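Local coordinates for uncharacterized protein (Treponema denticola ATCC 35404, PDB 6R9N) that probably serves as an iron and oxygen sensor for bacterial chemotaxis, holding a peroxide-bound di-iron centre in a metallo-beta-lactamase-like fold, at residues Asp184-Lys187 with His188-Leu191. Numbering follows the deposited sequence.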
loop_
_atom_site.group_PDB
_atom_site.type_symbol
_atom_site.label_atom_id
_atom_site.label_comp_id
_atom_site.label_asym_id
_atom_site.label_seq_id
_atom_site.Cartn_x
_atom_site.Cartn_y
_atom_site.Cartn_z
ATOM N N ASP A 184 18.762 23.331 3.525
ATOM C CA ASP A 184 19.036 23.779 2.161
ATOM C C ASP A 184 18.164 22.938 1.241
ATOM O O ASP A 184 18.443 21.753 1.031
ATOM C CB ASP A 184 20.516 23.674 1.778
ATOM C CG ASP A 184 20.773 24.113 0.346
ATOM O OD1 ASP A 184 20.161 25.134 -0.101
ATOM O OD2 ASP A 184 21.547 23.420 -0.360
ATOM N N PHE A 185 17.093 23.558 0.738
ATOM C CA PHE A 185 16.145 22.841 -0.108
ATOM C C PHE A 185 16.828 22.262 -1.337
ATOM O O PHE A 185 16.494 21.151 -1.774
ATOM C CB PHE A 185 14.996 23.759 -0.516
ATOM C CG PHE A 185 13.827 23.022 -1.092
ATOM C CD1 PHE A 185 13.050 22.215 -0.286
ATOM C CD2 PHE A 185 13.523 23.110 -2.438
ATOM C CE1 PHE A 185 11.988 21.511 -0.812
ATOM C CE2 PHE A 185 12.453 22.419 -2.977
ATOM C CZ PHE A 185 11.684 21.611 -2.161
ATOM N N GLU A 186 17.798 22.985 -1.902
ATOM C CA GLU A 186 18.487 22.471 -3.079
ATOM C C GLU A 186 19.328 21.250 -2.748
ATOM O O GLU A 186 19.420 20.336 -3.567
ATOM C CB GLU A 186 19.380 23.548 -3.704
ATOM C CG GLU A 186 18.647 24.695 -4.336
ATOM C CD GLU A 186 17.858 24.259 -5.541
ATOM O OE1 GLU A 186 18.314 23.331 -6.252
ATOM O OE2 GLU A 186 16.773 24.835 -5.774
ATOM N N LYS A 187 19.940 21.200 -1.561
ATOM C CA LYS A 187 20.682 19.995 -1.201
ATOM C C LYS A 187 19.742 18.846 -0.861
ATOM O O LYS A 187 20.104 17.672 -1.018
ATOM C CB LYS A 187 21.609 20.271 -0.017
ATOM C CG LYS A 187 23.014 20.708 -0.384
ATOM C CD LYS A 187 24.020 20.327 0.704
ATOM C CE LYS A 187 25.305 21.142 0.584
ATOM N NZ LYS A 187 25.698 21.767 1.884
ATOM N N HIS A 188 18.542 19.163 -0.368
ATOM C CA HIS A 188 17.570 18.132 -0.026
ATOM C C HIS A 188 16.866 17.565 -1.249
ATOM O O HIS A 188 16.489 16.391 -1.247
ATOM C CB HIS A 188 16.533 18.702 0.931
ATOM C CG HIS A 188 15.761 17.661 1.672
ATOM N ND1 HIS A 188 16.343 16.829 2.605
ATOM C CD2 HIS A 188 14.450 17.325 1.631
ATOM C CE1 HIS A 188 15.422 16.029 3.110
ATOM N NE2 HIS A 188 14.266 16.311 2.537
ATOM N N LEU A 189 16.690 18.374 -2.291
ATOM C CA LEU A 189 15.894 17.968 -3.448
ATOM C C LEU A 189 16.286 16.615 -4.024
ATOM O O LEU A 189 15.374 15.826 -4.333
ATOM C CB LEU A 189 15.965 19.050 -4.533
ATOM C CG LEU A 189 14.731 19.304 -5.406
ATOM C CD1 LEU A 189 13.443 19.132 -4.635
ATOM C CD2 LEU A 189 14.799 20.715 -5.977
ATOM N N PRO A 190 17.569 16.280 -4.210
ATOM C CA PRO A 190 17.895 14.952 -4.763
ATOM C C PRO A 190 17.417 13.799 -3.901
ATOM O O PRO A 190 17.353 12.671 -4.394
ATOM C CB PRO A 190 19.430 14.965 -4.858
ATOM C CG PRO A 190 19.821 16.403 -4.776
ATOM C CD PRO A 190 18.788 17.043 -3.898
ATOM N N LEU A 191 17.129 14.031 -2.619
ATOM C CA LEU A 191 16.646 12.965 -1.747
ATOM C C LEU A 191 15.145 12.714 -1.887
ATOM O O LEU A 191 14.663 11.638 -1.511
ATOM C CB LEU A 191 17.004 13.296 -0.294
ATOM C CG LEU A 191 18.456 13.710 -0.043
ATOM C CD1 LEU A 191 18.706 13.859 1.447
ATOM C CD2 LEU A 191 19.435 12.718 -0.658
#
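H188 N donates to D184 O at 2.9 Å and L189 N to F185 O at 2.8 Å, two i to i+4 bonds that set up the first turn of helix 185-199. Residues 184-191 are a worked example of an N-capped helix start with a proline kink one turn in. D184 occupies the N-cap position, and its carboxylate OD2 accepts a weak bond from K187 N at 3.0 Å, bent to 128° at the hydrogen. With its CG anti to the backbone N (chi1 -166°), F185 carries its ring out from the helix, and the CE2 corner leans back to L189 CD1 at 3.8 Å; the two side chains slant across each other. Both then pack against helix 232-242, F185 on Q233, N236 and F237, and L189 on W240, so this pair joins the two helices at the surface of the metallo-beta-lactamase-like domain. H188 is buried instead, its ring meeting that of Y229 nearly at right angles. The H188 side chain is about 14 Å from a bound iron(III) ion. P190 has no N-H to offer the preceding turn, and L191 N makes no i to i+4 bond to K187 O but reaches H188 O, an i to i+3 bond of 2.8 Å. The carbonyls facing the proline ring meet carbon instead, with P190 CD 3.4 Å from E186 O and 3.2 Å from K187 O.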